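Local coordinates for protein thiamine-monophosphate kinase (Aquifex aeolicus, PDB 1VQV) that catalyses the ATP-dependent phosphorylation of thiamine monophosphate to thiamine diphosphate, the active form of vitamin B1, working as a homodimer, at residues Val67-Val72 / Val130-Glu135; Gly158-Gly163 / Gln183-Pro188; Lys196-Tyr201 / Leu264-Pro269; Ile227-Glu232 / Glu289-Asp294. One frame throughout, in Å; residues are numbered along the deposited sequence.

Overall arrangement
From the N terminus, contact 1 comes first, closing a loop of 57 residues by laying helix 57-73 against strand 127-136 of the four-stranded sheet in the N-terminal, PurM-like part of the chain. Contact 2 follows in series, closing a loop of 19 residues, the shortest of the four, between the successive helices 159-168 and 176-186. Contacts 3 and 4 then cross, because their segments alternate along the chain: 196-201, 227-232, 264-269, 289-294. Both reach the same seven-stranded sheet, contact 3 by packing a helix on strand 263-268 and contact 4 by pairing two strands. Contacts 1 and 4 lie on opposite sides of the chain's centre, their own centres about 30 Å apart.

Contact 1: Val67-Val72 / Val130-Glu135; sequences VNVSDV and VFLVGE
The flat carboxamide of Asn68 takes Leu132 CB over one face, 4.2 Å from Asn68 CG, and has its two edge atoms divided between partners: ND2 reaches Val130 O in a weak bond of 3.4 Å, while OD1 is held, also weakly, by Thr41 OG1. The position of ND2 is not fully certain. CG stands beside the backbone N (chi1 -84°), and CB rests on the side chain of Leu132, 3.6 Å from its CD2. These two side chains slide past each other in opposite directions. Leu132 carries the apolar part of the contact. Its CG lies anti to its own backbone N (chi1 179°), and its CD2 sits among Asn68, Val69 and Val72, touching Val72 CG2 at 3.7 Å and Val69 CG2 at 4.0 Å. Further along, Val72 CG1 lies 4.2 Å from Gly134 CA. The helix and strand axes approach to 8.7 Å at 31°, a helix laid over the sheet of a PurM-like N-terminal domain. On the far side of the strand, the ring of Phe131 stacks on Phe131 of the second subunit. Asp71, a magnesium ligand, leaves the same helix without touching the strand. Mainly apolar packing, with one weak polar bond, joins the helix that bears Asp71 to the strand. Through Thr41, itself a magnesium ligand, Asn68 probably helps as a second-shell residue to position the metal site.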
# COMPACT_ATOMS: atom_id res chain seq x y z
N VAL B 67 11.46 -5.08 -5.48
CA VAL B 67 10.73 -4.56 -6.61
C VAL B 67 10.44 -3.08 -6.40
O VAL B 67 10.64 -2.27 -7.31
CB VAL B 67 9.40 -5.32 -6.83
CG1 VAL B 67 8.64 -4.72 -8.00
CG2 VAL B 67 9.70 -6.78 -7.12
N ASN B 68 9.99 -2.71 -5.21
CA ASN B 68 9.70 -1.31 -4.95
C ASN B 68 10.93 -0.43 -5.00
O ASN B 68 10.85 0.72 -5.42
CB ASN B 68 9.02 -1.14 -3.60
CG ASN B 68 7.55 -1.37 -3.69
OD1 ASN B 68 6.94 -1.04 -4.70
ND2 ASN B 68 6.97 -1.93 -2.65
N VAL B 69 12.06 -0.97 -4.56
CA VAL B 69 13.31 -0.22 -4.54
C VAL B 69 13.79 0.06 -5.98
O VAL B 69 14.34 1.12 -6.25
CB VAL B 69 14.41 -1.01 -3.76
CG1 VAL B 69 15.73 -0.28 -3.85
CG2 VAL B 69 14.00 -1.16 -2.30
N SER B 70 13.57 -0.89 -6.88
CA SER B 70 13.98 -0.76 -8.26
C SER B 70 13.28 0.37 -9.02
O SER B 70 13.80 0.85 -10.02
CB SER B 70 13.77 -2.07 -9.01
OG SER B 70 14.76 -3.00 -8.65
N ASP B 71 12.11 0.77 -8.53
CA ASP B 71 11.34 1.85 -9.13
C ASP B 71 11.82 3.18 -8.59
O ASP B 71 11.95 4.15 -9.34
CB ASP B 71 9.87 1.68 -8.80
CG ASP B 71 9.28 0.47 -9.44
OD1 ASP B 71 9.43 0.33 -10.68
OD2 ASP B 71 8.68 -0.35 -8.71
N VAL B 72 12.06 3.22 -7.28
CA VAL B 72 12.56 4.42 -6.62
C VAL B 72 13.94 4.71 -7.19
O VAL B 72 14.28 5.85 -7.49
CB VAL B 72 12.74 4.21 -5.09
CG1 VAL B 72 13.40 5.44 -4.48
CG2 VAL B 72 11.39 3.94 -4.43
N VAL B 130 3.14 -4.13 -0.98
CA VAL B 130 4.16 -3.29 -0.37
C VAL B 130 4.07 -1.82 -0.78
O VAL B 130 3.70 -1.49 -1.91
CB VAL B 130 5.57 -3.80 -0.74
CG1 VAL B 130 6.40 -3.98 0.51
CG2 VAL B 130 5.45 -5.10 -1.50
N PHE B 131 4.43 -0.96 0.16
CA PHE B 131 4.40 0.47 -0.06
C PHE B 131 5.75 1.02 0.32
O PHE B 131 6.29 0.71 1.37
CB PHE B 131 3.31 1.09 0.83
CG PHE B 131 3.29 2.60 0.85
CD1 PHE B 131 3.06 3.34 -0.32
CD2 PHE B 131 3.42 3.29 2.07
CE1 PHE B 131 2.94 4.74 -0.27
CE2 PHE B 131 3.31 4.68 2.13
CZ PHE B 131 3.07 5.41 0.96
N LEU B 132 6.31 1.85 -0.54
CA LEU B 132 7.61 2.40 -0.27
C LEU B 132 7.72 3.87 -0.58
O LEU B 132 7.28 4.33 -1.63
CB LEU B 132 8.65 1.65 -1.06
CG LEU B 132 10.09 2.11 -0.89
CD1 LEU B 132 10.57 1.86 0.51
CD2 LEU B 132 10.96 1.37 -1.87
N VAL B 133 8.32 4.60 0.35
CA VAL B 133 8.53 6.01 0.16
C VAL B 133 10.02 6.27 0.06
O VAL B 133 10.80 5.74 0.86
CB VAL B 133 7.98 6.81 1.33
CG1 VAL B 133 8.19 8.28 1.05
CG2 VAL B 133 6.52 6.48 1.52
N GLY B 134 10.41 7.09 -0.92
CA GLY B 134 11.81 7.42 -1.12
C GLY B 134 12.03 8.88 -1.49
O GLY B 134 11.28 9.45 -2.27
N GLU B 135 13.08 9.49 -0.95
CA GLU B 135 13.38 10.89 -1.24
C GLU B 135 14.29 11.02 -2.48
O GLU B 135 14.93 10.05 -2.89
CB GLU B 135 14.03 11.54 -0.02
CG GLU B 135 15.07 10.65 0.64
CD GLU B 135 15.86 11.34 1.74
OE1 GLU B 135 15.24 12.02 2.59
OE2 GLU B 135 17.12 11.19 1.75

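Contact 2: Gly158-Gly163 / Gln183-Pro188; sequences GDSRAG and QRHLRP. With PO4 (phosphate ion), chain F.
Asp159 OD2 is gripped by two donors: Arg184 NH1 at 3.1 Å, a salt bridge whose hydrogen bond is weak and bent (127°), and the hydroxyl of Ser237. The other carboxylate oxygen, OD1, bonds to Thr156 OG1, so the acid is tied both to the next helix and to the loop before its own. The setting is a helical hairpin, two successive helices joined by a short loop, in which the first turn of helix 159-168 meets the last turn of helix 176-186. Carboxylate and guanidinium do not lie flat against each other; their planes stand 79° apart. The aliphatic part of Arg184, extended from CG to NE, crosses Asp159 and brings CD within 3.6 Å of Asp159 CB. Below this charged pair, the backbones come close, with Ser160 CA and His185 CA 4.3 Å apart. His185 CG is anti to its backbone N (chi1 173°), and Ser160 OG lies in the plane of the imidazole, at its CD2 edge. Ser160 lies about 5 Å, side chain to side chain, from the substrate-binding Glu260. Just past the end of the second helix, Arg187 makes a cation-pi contact with Trp62, and its NH1 donates to O4 of a phosphate ion, probably from the crystallisation liquor, over 2.9 Å.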
# COMPACT_ATOMS: atom_id res chain seq x y z
N GLY B 158 16.87 -10.62 -20.15
CA GLY B 158 16.31 -11.93 -20.44
C GLY B 158 16.41 -12.95 -19.33
O GLY B 158 15.64 -13.91 -19.28
N ASP B 159 17.35 -12.74 -18.41
CA ASP B 159 17.57 -13.66 -17.30
C ASP B 159 16.34 -14.03 -16.48
O ASP B 159 16.06 -15.21 -16.28
CB ASP B 159 18.67 -13.11 -16.38
CG ASP B 159 19.98 -12.91 -17.12
OD1 ASP B 159 20.06 -12.02 -18.00
OD2 ASP B 159 20.94 -13.65 -16.84
N SER B 160 15.59 -13.03 -16.02
CA SER B 160 14.39 -13.28 -15.23
C SER B 160 13.40 -14.19 -15.98
O SER B 160 12.80 -15.09 -15.40
CB SER B 160 13.75 -11.94 -14.86
OG SER B 160 12.69 -12.07 -13.94
N ARG B 161 13.24 -13.98 -17.27
CA ARG B 161 12.31 -14.80 -18.05
C ARG B 161 12.69 -16.27 -18.16
O ARG B 161 11.82 -17.15 -18.10
CB ARG B 161 12.15 -14.24 -19.46
CG ARG B 161 11.45 -15.18 -20.42
CD ARG B 161 11.03 -14.45 -21.68
NE ARG B 161 10.80 -15.36 -22.79
CZ ARG B 161 10.17 -15.01 -23.91
NH1 ARG B 161 9.71 -13.77 -24.06
NH2 ARG B 161 10.01 -15.90 -24.88
N ALA B 162 13.97 -16.54 -18.34
CA ALA B 162 14.44 -17.91 -18.46
C ALA B 162 14.27 -18.61 -17.10
O ALA B 162 13.95 -19.80 -17.03
CB ALA B 162 15.91 -17.93 -18.92
N GLY B 163 14.47 -17.84 -16.03
CA GLY B 163 14.33 -18.35 -14.67
C GLY B 163 12.91 -18.73 -14.31
O GLY B 163 12.68 -19.75 -13.65
N GLN B 183 17.63 -17.48 -9.60
CA GLN B 183 17.91 -16.54 -8.54
C GLN B 183 17.66 -15.10 -9.00
O GLN B 183 17.16 -14.29 -8.24
CB GLN B 183 19.34 -16.77 -8.04
CG GLN B 183 19.52 -18.21 -7.48
CD GLN B 183 20.87 -18.50 -6.79
OE1 GLN B 183 21.05 -19.58 -6.20
NE2 GLN B 183 21.80 -17.54 -6.87
N ARG B 184 17.98 -14.80 -10.25
CA ARG B 184 17.78 -13.46 -10.80
C ARG B 184 16.30 -13.09 -10.86
O ARG B 184 15.93 -11.91 -10.85
CB ARG B 184 18.39 -13.37 -12.21
CG ARG B 184 19.84 -12.90 -12.21
CD ARG B 184 20.67 -13.42 -13.37
NE ARG B 184 22.08 -13.45 -12.98
CZ ARG B 184 23.03 -14.13 -13.61
NH1 ARG B 184 22.76 -14.84 -14.70
NH2 ARG B 184 24.26 -14.12 -13.12
N HIS B 185 15.46 -14.12 -10.92
CA HIS B 185 14.03 -13.90 -10.99
C HIS B 185 13.40 -13.96 -9.61
O HIS B 185 12.45 -13.23 -9.33
CB HIS B 185 13.42 -14.95 -11.92
CG HIS B 185 11.92 -14.93 -11.94
ND1 HIS B 185 11.16 -15.74 -11.12
CD2 HIS B 185 11.05 -14.21 -12.67
CE1 HIS B 185 9.88 -15.52 -11.36
NE2 HIS B 185 9.78 -14.59 -12.29
N LEU B 186 13.94 -14.80 -8.74
CA LEU B 186 13.39 -14.95 -7.40
C LEU B 186 13.95 -13.94 -6.39
O LEU B 186 13.20 -13.36 -5.60
CB LEU B 186 13.63 -16.38 -6.90
CG LEU B 186 12.39 -17.14 -6.42
CD1 LEU B 186 11.32 -17.03 -7.47
CD2 LEU B 186 12.73 -18.60 -6.18
N ARG B 187 15.26 -13.75 -6.41
CA ARG B 187 15.93 -12.84 -5.49
C ARG B 187 16.71 -11.79 -6.27
O ARG B 187 17.93 -11.73 -6.17
CB ARG B 187 16.89 -13.62 -4.58
CG ARG B 187 16.51 -13.66 -3.12
CD ARG B 187 17.71 -13.91 -2.18
NE ARG B 187 18.65 -12.78 -2.20
CZ ARG B 187 19.26 -12.29 -1.13
NH1 ARG B 187 19.02 -12.80 0.07
NH2 ARG B 187 20.12 -11.29 -1.24
N PRO B 188 16.02 -10.94 -7.05
CA PRO B 188 16.73 -9.91 -7.81
C PRO B 188 17.32 -8.84 -6.90
O PRO B 188 16.88 -8.68 -5.78
CB PRO B 188 15.65 -9.36 -8.74
CG PRO B 188 14.41 -9.51 -7.91
CD PRO B 188 14.57 -10.88 -7.30
P PO4 F . 18.35 -16.71 0.39
O1 PO4 F . 19.82 -16.53 0.32
O2 PO4 F . 17.87 -17.35 -0.86
O3 PO4 F . 18.01 -17.58 1.55
O4 PO4 F . 17.69 -15.38 0.54

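Contact 3: Lys196-Tyr201 / Leu264-Pro269; sequences KHIQKY and LLFTHP
Two imidazoles joined directly nitrogen to nitrogen mark this contact: His197 NE2 and His268 NE2 are hydrogen-bonded at 2.8 Å, and either could be the donor. The pair belongs to an aromatic cluster with Phe266, in a helix-on-sheet layer where helix 195-201 packs on strand 263-268. The two histidine rings meet rim to rim, planes 62° apart, neither over the face of the other. Such a bond needs a proton on one NE2 and a lone pair on the other, so it probably disfavours full protonation of both rings. His197 NE2 also comes 3.7 Å from Phe266 CE1. Phe266 CG sits between its backbone N and carbonyl carbon, the crowded position (chi1 55°), and the ring is met over one face by Ile198 CD1, a CH-pi contact 3.9 Å from the centroid. Ile198 CG1 meets Leu264 CD1 tip to tip at 4.0 Å. Phe152, on the neighbouring strand 150-153, meets both Phe266 and His268 and extends the cluster across the sheet. The second nitrogen of His268 is held as well: ND1 donates to Pro269 O at 2.9 Å, from above the plane of that carbonyl.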
# COMPACT_ATOMS: atom_id res chain seq x y z
N LYS B 196 23.56 7.39 -7.77
CA LYS B 196 24.41 8.56 -8.04
C LYS B 196 24.50 8.88 -9.53
O LYS B 196 24.35 10.03 -9.94
CB LYS B 196 25.81 8.31 -7.50
CG LYS B 196 25.83 7.97 -6.03
CD LYS B 196 25.30 9.12 -5.19
CE LYS B 196 25.62 8.90 -3.72
NZ LYS B 196 27.08 8.75 -3.53
N HIS B 197 24.73 7.86 -10.35
CA HIS B 197 24.84 8.07 -11.77
C HIS B 197 23.56 8.59 -12.40
O HIS B 197 23.59 9.51 -13.19
CB HIS B 197 25.25 6.78 -12.49
CG HIS B 197 25.52 6.98 -13.95
ND1 HIS B 197 26.70 7.52 -14.42
CD2 HIS B 197 24.73 6.79 -15.03
CE1 HIS B 197 26.62 7.66 -15.73
NE2 HIS B 197 25.44 7.22 -16.13
N ILE B 198 22.43 7.98 -12.03
CA ILE B 198 21.14 8.39 -12.60
C ILE B 198 20.64 9.75 -12.10
O ILE B 198 20.07 10.52 -12.88
CB ILE B 198 20.07 7.33 -12.30
CG1 ILE B 198 20.48 5.99 -12.92
CG2 ILE B 198 18.73 7.79 -12.83
CD1 ILE B 198 20.58 5.99 -14.43
N GLN B 199 20.87 10.02 -10.82
CA GLN B 199 20.45 11.27 -10.19
C GLN B 199 21.40 12.38 -10.61
O GLN B 199 21.37 13.48 -10.05
CB GLN B 199 20.49 11.16 -8.63
CG GLN B 199 21.90 11.35 -7.98
CD GLN B 199 21.92 11.31 -6.42
OE1 GLN B 199 21.51 10.33 -5.79
NE2 GLN B 199 22.42 12.39 -5.82
N LYS B 200 22.24 12.11 -11.61
CA LYS B 200 23.22 13.09 -12.04
C LYS B 200 23.47 13.19 -13.53
O LYS B 200 23.89 14.24 -14.02
CB LYS B 200 24.55 12.80 -11.34
CG LYS B 200 25.74 13.61 -11.81
CD LYS B 200 25.97 14.85 -10.95
CE LYS B 200 27.39 15.36 -11.13
NZ LYS B 200 28.35 14.25 -10.88
N TYR B 201 23.22 12.11 -14.26
CA TYR B 201 23.49 12.13 -15.69
C TYR B 201 22.36 11.70 -16.60
O TYR B 201 22.39 11.97 -17.80
CB TYR B 201 24.73 11.28 -15.99
CG TYR B 201 26.02 11.94 -15.57
CD1 TYR B 201 26.80 11.41 -14.55
CD2 TYR B 201 26.44 13.13 -16.17
CE1 TYR B 201 27.97 12.05 -14.13
CE2 TYR B 201 27.59 13.78 -15.77
CZ TYR B 201 28.34 13.24 -14.76
OH TYR B 201 29.46 13.91 -14.33
N LEU B 264 17.95 -1.04 -15.34
CA LEU B 264 17.64 0.32 -15.73
C LEU B 264 17.75 0.59 -17.23
O LEU B 264 18.60 0.02 -17.90
CB LEU B 264 18.57 1.28 -15.01
CG LEU B 264 18.46 1.28 -13.49
CD1 LEU B 264 19.59 2.07 -12.90
CD2 LEU B 264 17.10 1.88 -13.09
N LEU B 265 16.87 1.45 -17.73
CA LEU B 265 16.89 1.86 -19.13
C LEU B 265 16.92 3.38 -19.03
O LEU B 265 15.92 3.99 -18.66
CB LEU B 265 15.64 1.41 -19.87
CG LEU B 265 15.49 1.94 -21.29
CD1 LEU B 265 16.64 1.48 -22.15
CD2 LEU B 265 14.18 1.45 -21.88
N PHE B 266 18.07 3.97 -19.32
CA PHE B 266 18.25 5.41 -19.20
C PHE B 266 18.91 6.02 -20.42
O PHE B 266 19.36 5.30 -21.29
CB PHE B 266 19.07 5.73 -17.93
CG PHE B 266 20.43 5.02 -17.86
CD1 PHE B 266 21.62 5.75 -17.94
CD2 PHE B 266 20.51 3.64 -17.68
CE1 PHE B 266 22.87 5.11 -17.85
CE2 PHE B 266 21.76 3.00 -17.59
CZ PHE B 266 22.94 3.74 -17.67
N THR B 267 18.94 7.34 -20.50
CA THR B 267 19.58 8.00 -21.63
C THR B 267 20.35 9.23 -21.21
O THR B 267 19.96 9.96 -20.29
CB THR B 267 18.58 8.47 -22.70
OG1 THR B 267 17.93 9.66 -22.26
CG2 THR B 267 17.57 7.41 -22.99
N HIS B 268 21.46 9.45 -21.91
CA HIS B 268 22.33 10.59 -21.72
C HIS B 268 23.47 10.58 -22.74
O HIS B 268 23.70 9.57 -23.41
CB HIS B 268 22.85 10.66 -20.27
CG HIS B 268 23.70 9.49 -19.85
ND1 HIS B 268 24.78 9.05 -20.58
CD2 HIS B 268 23.71 8.77 -18.70
CE1 HIS B 268 25.42 8.11 -19.90
NE2 HIS B 268 24.79 7.93 -18.75
N PRO B 269 24.17 11.72 -22.91
CA PRO B 269 25.28 11.75 -23.88
C PRO B 269 26.33 10.65 -23.62
O PRO B 269 26.64 10.32 -22.47
CB PRO B 269 25.83 13.18 -23.74
CG PRO B 269 25.38 13.62 -22.38
CD PRO B 269 24.00 13.03 -22.27

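Contact 4: Ile227-Glu232 / Glu289-Asp294; sequences IEILSE and EGVFVD
Strands 226-229 and 291-293 form the parallel pair of an otherwise antiparallel seven-stranded sheet, and the ladder between them carries this contact. Phe292 faces Glu228 and bonds to the residues before and after it. Its N donates to Ile227 O at 2.9 Å, and its O receives Ile229 N at 2.7 Å in a nearly straight bond of 172°. Asp294 N then donates to Ile229 O at 3.0 Å, while at the other end the bond from Ile227 N to Gly290 O is weak and doubtful. Ile227 O and Ile229 O each take a CA-H contact as well, from Val291 and Val293 respectively. Ile227, Ile229, Val291 and Val293 share one face of the sheet. There Ile229 CD1 approaches Val291 CG1 at 4.3 Å, and helix 212-222 covers Ile227 and Val291 through Leu219 and Ala216. On the opposite face stand Glu228 and Phe292. Lys226 serves both, with a salt bridge to Glu228 OE2 and a cation-pi contact with Phe292, whose ring presents its edge to Ile227 O. Beyond the strands Asp294, at left-handed backbone angles, appears to tie down the outgoing chain: its OD1 accepts from Ser231 N and from Ser231 OG, which stands between its own backbone N and carbonyl carbon (chi1 77°). A water donates to Asp294 OD1 and accepts from Glu232 N; the place of OD1 is less sure, and with it its three bonds. One residue bonded to two that flank its partner is the signature of a parallel ladder, here leading into the antiparallel strand 296-297 at the edge of the sheet.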
# COMPACT_ATOMS: atom_id res chain seq x y z
N ILE B 227 13.49 6.16 -30.86
CA ILE B 227 14.68 5.42 -30.41
C ILE B 227 15.13 4.33 -31.38
O ILE B 227 14.30 3.65 -32.00
CB ILE B 227 14.46 4.78 -28.99
CG1 ILE B 227 14.51 5.88 -27.92
CG2 ILE B 227 15.49 3.69 -28.70
CD1 ILE B 227 14.49 5.37 -26.50
N GLU B 228 16.44 4.16 -31.50
CA GLU B 228 17.02 3.15 -32.38
C GLU B 228 17.96 2.24 -31.59
O GLU B 228 18.99 2.69 -31.07
CB GLU B 228 17.82 3.83 -33.50
CG GLU B 228 17.10 4.98 -34.19
CD GLU B 228 17.98 5.66 -35.23
OE1 GLU B 228 19.23 5.60 -35.09
OE2 GLU B 228 17.41 6.25 -36.17
N ILE B 229 17.63 0.95 -31.55
CA ILE B 229 18.41 -0.05 -30.82
C ILE B 229 19.04 -1.10 -31.75
O ILE B 229 18.42 -1.55 -32.71
CB ILE B 229 17.50 -0.80 -29.80
CG1 ILE B 229 16.95 0.18 -28.75
CG2 ILE B 229 18.28 -1.91 -29.10
CD1 ILE B 229 15.90 -0.46 -27.84
N LEU B 230 20.28 -1.48 -31.46
CA LEU B 230 21.00 -2.49 -32.24
C LEU B 230 21.01 -3.82 -31.47
O LEU B 230 21.68 -3.95 -30.44
CB LEU B 230 22.43 -2.02 -32.52
CG LEU B 230 22.54 -0.75 -33.37
CD1 LEU B 230 24.01 -0.36 -33.48
CD2 LEU B 230 21.94 -0.99 -34.77
N SER B 231 20.27 -4.79 -31.99
CA SER B 231 20.15 -6.10 -31.35
C SER B 231 21.46 -6.73 -30.90
O SER B 231 21.48 -7.42 -29.89
CB SER B 231 19.43 -7.07 -32.28
OG SER B 231 20.32 -7.53 -33.29
N GLU B 232 22.54 -6.50 -31.65
CA GLU B 232 23.84 -7.09 -31.32
C GLU B 232 24.68 -6.28 -30.33
O GLU B 232 25.88 -6.49 -30.17
CB GLU B 232 24.64 -7.38 -32.60
CG GLU B 232 24.94 -6.19 -33.53
CD GLU B 232 26.36 -5.62 -33.33
OE1 GLU B 232 27.32 -6.42 -33.14
OE2 GLU B 232 26.51 -4.37 -33.38
N GLU B 289 9.06 9.88 -32.98
CA GLU B 289 7.96 8.91 -33.05
C GLU B 289 8.08 7.48 -32.51
O GLU B 289 7.43 7.17 -31.49
CB GLU B 289 7.36 8.92 -34.47
CG GLU B 289 7.08 10.40 -34.91
CD GLU B 289 5.65 10.62 -35.38
OE1 GLU B 289 5.38 10.17 -36.51
OE2 GLU B 289 4.81 11.21 -34.66
N GLY B 290 8.88 6.60 -33.12
CA GLY B 290 8.93 5.24 -32.59
C GLY B 290 10.23 4.48 -32.38
O GLY B 290 11.32 4.99 -32.68
N VAL B 291 10.12 3.25 -31.88
CA VAL B 291 11.31 2.43 -31.60
C VAL B 291 11.65 1.45 -32.73
O VAL B 291 10.78 0.81 -33.31
CB VAL B 291 11.15 1.63 -30.26
CG1 VAL B 291 12.44 0.86 -29.94
CG2 VAL B 291 10.81 2.59 -29.13
N PHE B 292 12.94 1.33 -33.01
CA PHE B 292 13.43 0.47 -34.08
C PHE B 292 14.58 -0.46 -33.64
O PHE B 292 15.46 -0.09 -32.85
CB PHE B 292 13.84 1.36 -35.25
CG PHE B 292 12.69 2.13 -35.86
CD1 PHE B 292 12.08 3.19 -35.18
CD2 PHE B 292 12.17 1.74 -37.09
CE1 PHE B 292 10.96 3.84 -35.73
CE2 PHE B 292 11.07 2.38 -37.65
CZ PHE B 292 10.45 3.43 -36.96
N VAL B 293 14.58 -1.68 -34.18
CA VAL B 293 15.59 -2.67 -33.85
C VAL B 293 16.23 -3.09 -35.14
O VAL B 293 15.54 -3.44 -36.09
CB VAL B 293 14.96 -3.93 -33.20
CG1 VAL B 293 16.05 -4.95 -32.86
CG2 VAL B 293 14.16 -3.55 -31.94
N ASP B 294 17.56 -3.07 -35.18
CA ASP B 294 18.25 -3.47 -36.39
C ASP B 294 17.67 -2.79 -37.63
O ASP B 294 17.80 -3.29 -38.75
CB ASP B 294 18.17 -5.00 -36.55
CG ASP B 294 19.24 -5.71 -35.74
OD1 ASP B 294 19.44 -5.33 -34.56
OD2 ASP B 294 19.89 -6.66 -36.27
O HOH W 1 22.04 -5.50 -34.55